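Local atomic coordinates of SAR-endolysin (Enterobacteria phage P1, PDB entry 1XJT), a protein that degrades the host cell's peptidoglycan as a phage lysozyme once it has been released from the inner membrane into the periplasm, helping to free the mature virus particles. Residues N27-Q32 with M101-F106; A113-C118 with K168-K173. All blocks are in the same frame, centred on the assembly; numbering follows the deposited sequence.

Contact 1 (N27-Q32 with M101-F106)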
ATOM      1  N   ASN A  27      13.503  -1.544  10.015  1.00 42.86           N
ATOM      2  CA  ASN A  27      13.674  -1.566   8.572  1.00 42.09           C
ATOM      3  C   ASN A  27      12.689  -0.697   7.814  1.00 42.33           C
ATOM      4  O   ASN A  27      13.087   0.070   6.966  1.00 42.53           O
ATOM      5  CB  ASN A  27      13.622  -3.002   8.074  1.00 42.22           C
ATOM      6  CG  ASN A  27      14.765  -3.829   8.605  1.00 40.47           C
ATOM      7  OD1 ASN A  27      15.910  -3.411   8.551  1.00 42.73           O
ATOM      8  ND2 ASN A  27      14.458  -5.005   9.170  1.00 42.79           N
ATOM      9  N   VAL A  28      11.403  -0.781   8.117  1.00 42.01           N
ATOM     10  CA  VAL A  28      10.454  -0.026   7.317  1.00 42.22           C
ATOM     11  C   VAL A  28      10.444   1.461   7.695  1.00 42.47           C
ATOM     12  O   VAL A  28      10.577   1.829   8.860  1.00 42.46           O
ATOM     13  CB  VAL A  28       9.022  -0.632   7.379  1.00 42.89           C
ATOM     14  CG1 VAL A  28       9.029  -2.121   6.993  1.00 42.00           C
ATOM     15  CG2 VAL A  28       8.390  -0.448   8.698  1.00 44.01           C
ATOM     16  N   ARG A  29      10.357   2.310   6.684  1.00 41.83           N
ATOM     17  CA  ARG A  29      10.171   3.745   6.902  1.00 41.79           C
ATOM     18  C   ARG A  29       8.727   4.113   7.150  1.00 42.05           C
ATOM     19  O   ARG A  29       8.448   5.070   7.894  1.00 40.29           O
ATOM     20  CB  ARG A  29      10.707   4.548   5.717  1.00 41.93           C
ATOM     21  CG  ARG A  29      10.609   6.042   5.866  1.00 41.29           C
ATOM     22  CD  ARG A  29      11.274   6.816   4.750  1.00 42.80           C
ATOM     23  NE  ARG A  29      10.805   8.197   4.809  1.00 38.74           N
ATOM     24  CZ  ARG A  29      10.824   9.091   3.832  1.00 39.90           C
ATOM     25  NH1 ARG A  29      11.290   8.800   2.630  1.00 38.95           N
ATOM     26  NH2 ARG A  29      10.332  10.320   4.064  1.00 39.52           N
ATOM     27  N   THR A  30       7.781   3.414   6.539  1.00 42.23           N
ATOM     28  CA  THR A  30       6.442   3.900   6.686  1.00 42.09           C
ATOM     29  C   THR A  30       6.029   3.992   8.146  1.00 42.03           C
ATOM     30  O   THR A  30       6.422   3.162   8.996  1.00 42.69           O
ATOM     31  CB  THR A  30       5.353   3.250   5.721  1.00 44.28           C
ATOM     32  OG1 THR A  30       4.514   2.324   6.380  1.00 49.13           O
ATOM     33  CG2 THR A  30       5.935   2.563   4.583  1.00 40.59           C
ATOM     34  N   ASN A  31       5.314   5.072   8.446  1.00 41.39           N
ATOM     35  CA  ASN A  31       4.990   5.437   9.805  1.00 41.34           C
ATOM     36  C   ASN A  31       3.767   4.710  10.321  1.00 41.40           C
ATOM     37  O   ASN A  31       3.108   3.965   9.596  1.00 42.05           O
ATOM     38  CB  ASN A  31       4.828   6.980   9.911  1.00 41.34           C
ATOM     39  CG  ASN A  31       3.730   7.562   9.016  1.00 41.22           C
ATOM     40  OD1 ASN A  31       2.834   6.863   8.570  1.00 41.50           O
ATOM     41  ND2 ASN A  31       3.774   8.897   8.808  1.00 38.92           N
ATOM     42  N   GLN A  32       3.478   4.914  11.585  1.00 42.12           N
ATOM     43  CA  GLN A  32       2.308   4.320  12.211  1.00 42.57           C
ATOM     44  C   GLN A  32       1.003   4.479  11.429  1.00 42.05           C
ATOM     45  O   GLN A  32       0.288   3.511  11.195  1.00 41.67           O
ATOM     46  CB  GLN A  32       2.147   4.940  13.574  1.00 43.29           C
ATOM     47  CG  GLN A  32       0.872   4.583  14.275  1.00 45.68           C
ATOM     48  CD  GLN A  32       1.074   3.476  15.245  1.00 46.86           C
ATOM     49  OE1 GLN A  32       2.205   3.085  15.522  1.00 50.35           O
ATOM     50  NE2 GLN A  32      -0.017   2.950  15.761  1.00 47.18           N
HETATM   51  N   MSE A 101      10.795  12.848  -0.373  1.00 42.66           N
HETATM   52  CA  MSE A 101       9.496  13.298   0.092  1.00 42.05           C
HETATM   53  C   MSE A 101       9.385  13.095   1.582  1.00 41.05           C
HETATM   54  O   MSE A 101      10.195  12.374   2.170  1.00 41.19           O
HETATM   55  CB  MSE A 101       8.359  12.585  -0.623  1.00 41.80           C
HETATM   56  CG  MSE A 101       8.152  11.160  -0.226  1.00 41.18           C
HETATM   57 SE   MSE A 101       6.770  10.276  -1.303  1.00 44.05          SE
HETATM   58  CE  MSE A 101       7.671  10.352  -3.093  1.00 42.35           C
ATOM     59  N   PRO A 102       8.479  13.801   2.234  1.00 40.91           N
ATOM     60  CA  PRO A 102       8.321  13.579   3.668  1.00 41.13           C
ATOM     61  C   PRO A 102       7.680  12.233   4.021  1.00 41.69           C
ATOM     62  O   PRO A 102       7.109  11.539   3.150  1.00 41.75           O
ATOM     63  CB  PRO A 102       7.435  14.751   4.121  1.00 41.68           C
ATOM     64  CG  PRO A 102       7.438  15.646   2.998  1.00 41.55           C
ATOM     65  CD  PRO A 102       7.619  14.886   1.743  1.00 40.94           C
ATOM     66  N   ASP A 103       7.695  11.918   5.310  1.00 41.27           N
ATOM     67  CA  ASP A 103       7.237  10.623   5.778  1.00 40.96           C
ATOM     68  C   ASP A 103       5.780  10.331   5.467  1.00 41.15           C
ATOM     69  O   ASP A 103       5.463   9.195   5.135  1.00 41.81           O
ATOM     70  CB  ASP A 103       7.433  10.524   7.297  1.00 41.80           C
ATOM     71  CG  ASP A 103       8.849  10.121   7.706  1.00 43.55           C
ATOM     72  OD1 ASP A 103       9.739   9.924   6.864  1.00 45.64           O
ATOM     73  OD2 ASP A 103       9.148   9.964   8.905  1.00 46.02           O
ATOM     74  N   ASN A 104       4.891  11.307   5.652  1.00 39.59           N
ATOM     75  CA  ASN A 104       3.441  11.096   5.442  1.00 40.32           C
ATOM     76  C   ASN A 104       3.119  10.794   3.975  1.00 40.67           C
ATOM     77  O   ASN A 104       2.458   9.801   3.688  1.00 40.48           O
ATOM     78  CB  ASN A 104       2.606  12.265   5.924  1.00 40.14           C
ATOM     79  CG  ASN A 104       2.412  12.294   7.428  1.00 40.32           C
ATOM     80  OD1 ASN A 104       2.360  11.260   8.099  1.00 40.93           O
ATOM     81  ND2 ASN A 104       2.224  13.493   7.958  1.00 38.57           N
ATOM     82  N   ALA A 105       3.680  11.582   3.070  1.00 40.78           N
ATOM     83  CA  ALA A 105       3.573  11.280   1.632  1.00 40.74           C
ATOM     84  C   ALA A 105       4.206   9.911   1.314  1.00 40.31           C
ATOM     85  O   ALA A 105       3.603   9.089   0.618  1.00 39.42           O
ATOM     86  CB  ALA A 105       4.189  12.422   0.766  1.00 40.69           C
ATOM     87  N   PHE A 106       5.403   9.643   1.842  1.00 41.63           N
ATOM     88  CA  PHE A 106       6.045   8.382   1.563  1.00 41.58           C
ATOM     89  C   PHE A 106       5.192   7.200   2.030  1.00 41.32           C
ATOM     90  O   PHE A 106       5.094   6.177   1.368  1.00 39.77           O
ATOM     91  CB  PHE A 106       7.439   8.322   2.226  1.00 41.43           C
ATOM     92  CG  PHE A 106       8.138   7.026   2.033  1.00 40.97           C
ATOM     93  CD1 PHE A 106       8.918   6.792   0.893  1.00 38.21           C
ATOM     94  CD2 PHE A 106       8.006   6.003   2.966  1.00 39.90           C
ATOM     95  CE1 PHE A 106       9.580   5.562   0.719  1.00 38.09           C
ATOM     96  CE2 PHE A 106       8.646   4.794   2.778  1.00 40.33           C
ATOM     97  CZ  PHE A 106       9.421   4.574   1.647  1.00 39.29           C
TER

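Contact 2 (A113-C118 with K168-K173)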
ATOM      1  N   ALA A 113       1.313   1.518  -3.385  1.00 39.85           N
ATOM      2  CA  ALA A 113       2.097   0.524  -4.080  1.00 40.66           C
ATOM      3  C   ALA A 113       1.872  -0.871  -3.496  1.00 40.99           C
ATOM      4  O   ALA A 113       1.931  -1.875  -4.232  1.00 41.94           O
ATOM      5  CB  ALA A 113       3.565   0.901  -4.060  1.00 40.19           C
ATOM      6  N   PHE A 114       1.649  -0.964  -2.181  1.00 40.79           N
ATOM      7  CA  PHE A 114       1.393  -2.243  -1.527  1.00 41.13           C
ATOM      8  C   PHE A 114       0.138  -2.874  -2.092  1.00 40.87           C
ATOM      9  O   PHE A 114       0.071  -4.107  -2.307  1.00 40.43           O
ATOM     10  CB  PHE A 114       1.232  -1.987  -0.008  1.00 41.74           C
ATOM     11  CG  PHE A 114       1.052  -3.217   0.834  1.00 40.80           C
ATOM     12  CD1 PHE A 114      -0.182  -3.825   0.949  1.00 41.14           C
ATOM     13  CD2 PHE A 114       2.102  -3.715   1.591  1.00 41.69           C
ATOM     14  CE1 PHE A 114      -0.355  -4.926   1.760  1.00 41.14           C
ATOM     15  CE2 PHE A 114       1.926  -4.812   2.408  1.00 42.61           C
ATOM     16  CZ  PHE A 114       0.699  -5.429   2.471  1.00 42.04           C
ATOM     17  N   ASN A 115      -0.847  -2.015  -2.330  1.00 40.64           N
ATOM     18  CA  ASN A 115      -2.180  -2.426  -2.795  1.00 41.01           C
ATOM     19  C   ASN A 115      -2.264  -2.653  -4.292  1.00 41.30           C
ATOM     20  O   ASN A 115      -2.804  -3.671  -4.727  1.00 40.32           O
ATOM     21  CB  ASN A 115      -3.183  -1.370  -2.353  1.00 41.24           C
ATOM     22  CG  ASN A 115      -4.615  -1.688  -2.749  1.00 41.52           C
ATOM     23  OD1 ASN A 115      -5.342  -0.774  -3.139  1.00 42.30           O
ATOM     24  ND2 ASN A 115      -5.028  -2.939  -2.636  1.00 41.00           N
HETATM   25  N   MSE A 116      -1.713  -1.733  -5.074  1.00 41.55           N
HETATM   26  CA  MSE A 116      -1.893  -1.750  -6.537  1.00 42.34           C
HETATM   27  C   MSE A 116      -0.706  -2.341  -7.302  1.00 42.33           C
HETATM   28  O   MSE A 116      -0.823  -2.722  -8.486  1.00 41.57           O
HETATM   29  CB  MSE A 116      -2.127  -0.336  -7.008  1.00 43.19           C
HETATM   30  CG  MSE A 116      -3.317   0.333  -6.321  1.00 45.89           C
HETATM   31 SE   MSE A 116      -5.000  -0.660  -6.653  1.00 53.05          SE
HETATM   32  CE  MSE A 116      -5.288   0.038  -8.412  1.00 51.47           C
ATOM     33  N   GLY A 117       0.436  -2.427  -6.625  1.00 41.13           N
ATOM     34  CA  GLY A 117       1.659  -2.848  -7.255  1.00 41.08           C
ATOM     35  C   GLY A 117       2.316  -1.661  -7.938  1.00 40.57           C
ATOM     36  O   GLY A 117       1.667  -0.727  -8.332  1.00 41.22           O
ATOM     37  N   CYS A 118       3.624  -1.733  -8.102  1.00 41.04           N
ATOM     38  CA  CYS A 118       4.399  -0.647  -8.651  1.00 41.06           C
ATOM     39  C   CYS A 118       4.065  -0.330 -10.100  1.00 41.36           C
ATOM     40  O   CYS A 118       3.984   0.818 -10.463  1.00 40.41           O
ATOM     41  CB  CYS A 118       5.891  -0.952  -8.524  1.00 40.90           C
ATOM     42  SG  CYS A 118       6.899   0.523  -8.495  1.00 43.63           S
ATOM     43  N   LYS A 168     -11.993   3.776  -3.924  1.00 43.10           N
ATOM     44  CA  LYS A 168     -12.209   5.209  -3.767  1.00 43.17           C
ATOM     45  C   LYS A 168     -11.944   5.601  -2.324  1.00 42.90           C
ATOM     46  O   LYS A 168     -11.124   6.484  -2.031  1.00 42.56           O
ATOM     47  CB  LYS A 168     -13.638   5.608  -4.141  1.00 43.51           C
ATOM     48  CG  LYS A 168     -13.952   5.507  -5.605  1.00 43.70           C
ATOM     49  CD  LYS A 168     -15.403   5.849  -5.862  1.00 44.59           C
ATOM     50  CE  LYS A 168     -15.843   5.364  -7.239  1.00 45.53           C
ATOM     51  NZ  LYS A 168     -14.761   5.573  -8.255  1.00 45.78           N
ATOM     52  N   ILE A 169     -12.618   4.917  -1.411  1.00 41.73           N
ATOM     53  CA  ILE A 169     -12.426   5.168   0.006  1.00 42.08           C
ATOM     54  C   ILE A 169     -10.937   5.063   0.378  1.00 41.72           C
ATOM     55  O   ILE A 169     -10.390   5.944   1.058  1.00 42.86           O
ATOM     56  CB  ILE A 169     -13.284   4.190   0.839  1.00 41.56           C
ATOM     57  CG1 ILE A 169     -14.764   4.566   0.731  1.00 43.10           C
ATOM     58  CG2 ILE A 169     -12.863   4.213   2.286  1.00 42.97           C
ATOM     59  CD1 ILE A 169     -15.679   3.636   1.487  1.00 42.27           C
ATOM     60  N   ARG A 170     -10.267   4.003  -0.078  1.00 41.80           N
ATOM     61  CA  ARG A 170      -8.861   3.789   0.289  1.00 41.73           C
ATOM     62  C   ARG A 170      -7.948   4.877  -0.270  1.00 41.48           C
ATOM     63  O   ARG A 170      -7.060   5.378   0.437  1.00 41.60           O
ATOM     64  CB  ARG A 170      -8.322   2.436  -0.187  1.00 41.81           C
ATOM     65  CG  ARG A 170      -6.796   2.278   0.088  1.00 41.07           C
ATOM     66  CD  ARG A 170      -6.330   0.841   0.127  1.00 42.88           C
ATOM     67  NE  ARG A 170      -4.929   0.689   0.506  1.00 43.02           N
ATOM     68  CZ  ARG A 170      -4.375  -0.489   0.827  1.00 43.87           C
ATOM     69  NH1 ARG A 170      -5.109  -1.585   0.826  1.00 41.71           N
ATOM     70  NH2 ARG A 170      -3.092  -0.565   1.159  1.00 43.20           N
ATOM     71  N   ARG A 171      -8.130   5.210  -1.545  1.00 41.22           N
ATOM     72  CA  ARG A 171      -7.261   6.207  -2.166  1.00 41.59           C
ATOM     73  C   ARG A 171      -7.422   7.570  -1.466  1.00 41.61           C
ATOM     74  O   ARG A 171      -6.479   8.364  -1.387  1.00 42.82           O
ATOM     75  CB  ARG A 171      -7.551   6.362  -3.660  1.00 41.29           C
ATOM     76  CG  ARG A 171      -7.147   5.201  -4.529  1.00 42.25           C
ATOM     77  CD  ARG A 171      -5.651   4.936  -4.650  1.00 40.47           C
ATOM     78  NE  ARG A 171      -5.171   3.971  -3.667  1.00 43.56           N
ATOM     79  CZ  ARG A 171      -5.267   2.655  -3.772  1.00 43.36           C
ATOM     80  NH1 ARG A 171      -5.891   2.082  -4.784  1.00 46.22           N
ATOM     81  NH2 ARG A 171      -4.775   1.886  -2.812  1.00 40.55           N
ATOM     82  N   GLU A 172      -8.616   7.836  -0.958  1.00 41.41           N
ATOM     83  CA  GLU A 172      -8.900   9.097  -0.284  1.00 41.49           C
ATOM     84  C   GLU A 172      -8.274   9.113   1.100  1.00 41.71           C
ATOM     85  O   GLU A 172      -7.744  10.148   1.532  1.00 42.40           O
ATOM     86  CB  GLU A 172     -10.405   9.343  -0.244  1.00 41.64           C
ATOM     87  CG  GLU A 172     -10.861  10.572   0.537  1.00 41.40           C
ATOM     88  CD  GLU A 172     -10.229  11.877   0.075  1.00 42.14           C
ATOM     89  OE1 GLU A 172     -10.167  12.813   0.908  1.00 44.28           O
ATOM     90  OE2 GLU A 172      -9.810  11.975  -1.111  1.00 42.82           O
ATOM     91  N   LYS A 173      -8.299   7.981   1.800  1.00 41.34           N
ATOM     92  CA  LYS A 173      -7.602   7.900   3.083  1.00 41.82           C
ATOM     93  C   LYS A 173      -6.103   8.114   2.860  1.00 40.96           C
ATOM     94  O   LYS A 173      -5.432   8.801   3.640  1.00 41.33           O
ATOM     95  CB  LYS A 173      -7.844   6.548   3.789  1.00 42.38           C
ATOM     96  CG  LYS A 173      -9.221   6.386   4.391  1.00 43.21           C
ATOM     97  CD  LYS A 173      -9.468   4.941   4.801  1.00 43.99           C
ATOM     98  CE  LYS A 173     -10.931   4.659   5.170  1.00 45.99           C
ATOM     99  NZ  LYS A 173     -11.218   4.940   6.618  1.00 47.81           N
TER

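Contact 1 (N27-Q32 with M101-F106)
The carbonyl oxygen of Met101 (a selenomethionine) takes a nearly straight hydrogen bond, 172° at the hydrogen, from Arg29 NH2 at 2.8 Å, and the oxygen lies in the plane of the guanidinium. Pro102 follows at the N-cap position of helix 103-116. In the first turn of that helix, Asp103 turns its OD1 back to Arg29, which grips this one oxygen side-on: NE and NH2 each donate to it at 2.9 Å, completing a salt bridge. The oxygen sits in the guanidinium plane, but the carboxylate is rotated well away from that plane and is approached on its anti side. The site is where the loop between helices 15-25 and 32-42 crosses the start of helix 103-116, in the helical body of this glycosyl hydrolase family 24 lysozyme. One helical position on, Asn104 OD1 accepts a bent hydrogen bond from Asn31 ND2 at 2.8 Å, the two amides turned steeply against each other; the OD1 of Asn31 meanwhile caps helix 32-42 at Gly34 N. Phe106 closes the segment by lying under the arginine. Because the Arg29 side chain runs out extended, CG anti to the backbone N (chi1 -178°), its CD rests on the ring face while the guanidinium stacks almost parallel, 13° between planes, as an off-centre cation-pi pair. Thr30 CG2 touches Phe106 CE2 at 3.9 Å, approaching the ring obliquely.

Contact 2 (A113-C118 with K168-K173)
Asn115 meets two consecutive arginines of helix 165-179, taking one by hydrogen bonding and the other by stacking. The polar link is to Arg171, whose NH2 donates to Asn115 OD1 at 2.7 Å. The bond is nearly straight, 167° at the hydrogen, and lies in the carbonyl plane on a lone pair of the oxygen; Arg171 NH1 adds a weak second bond to Asn115 OD1 at 3.3 Å. Arg171 leaves its backbone to one side of the contact and comes back to it through bends at chi2 and chi3, which carry its guanidinium edge to the asparagine. NH1 also bonds to Phe156 O.

Flat packing joins Asn115 to Arg170. The amide and guanidinium planes are 4° apart and stacked, with the side chains running in opposite directions, and Asn115 CB sits over the centre of the guanidinium, 3.5 Å from Arg170 CZ. Ser111 bonds to Arg170 NH2 from beyond the segments.

Two further approaches are looser. Met116, a selenomethionine, bends so that its SE comes to 3.4 Å from Arg171 NH1, obliquely to the guanidinium, while Phe114 CD1 lies 4.4 Å from Arg170 NH2. Helices 103-116 and 165-179 of the lysozyme fold are thus joined through long side chains; within these segments the closest CA atoms, Asn115 CA and Arg170 CA, are 9.6 Å apart. Glu174 forms salt bridges with Arg170 NE through one oxygen and Arg171 NE through the other, so this single carboxylate probably offsets only part of the arginines' positive charge; neutral Asn115 adds none, offering one a carbonyl oxygen and the other a flat face.

How the contacts relate
Helix 103-116 is common to both contacts: contact 1 holds its first turn to the loop before helix 32-42, and contact 2 ties its last turn to helix 165-179. The contact centres lie 15 Å apart and the nearest atoms about 8 Å, without touching. Helix 32-42 relates both to catalysis, for it starts at contact 1 and ends at Glu42, inferred to be an active-site residue. The side chain of Glu42 is about 12 Å from that of Thr30 in contact 1, but about 4 Å from that of Phe114 in contact 2. Cys51, the other active-site residue, lies about 10 Å from Asn115, side chain to side chain, placing contact 2 beside the catalytic region.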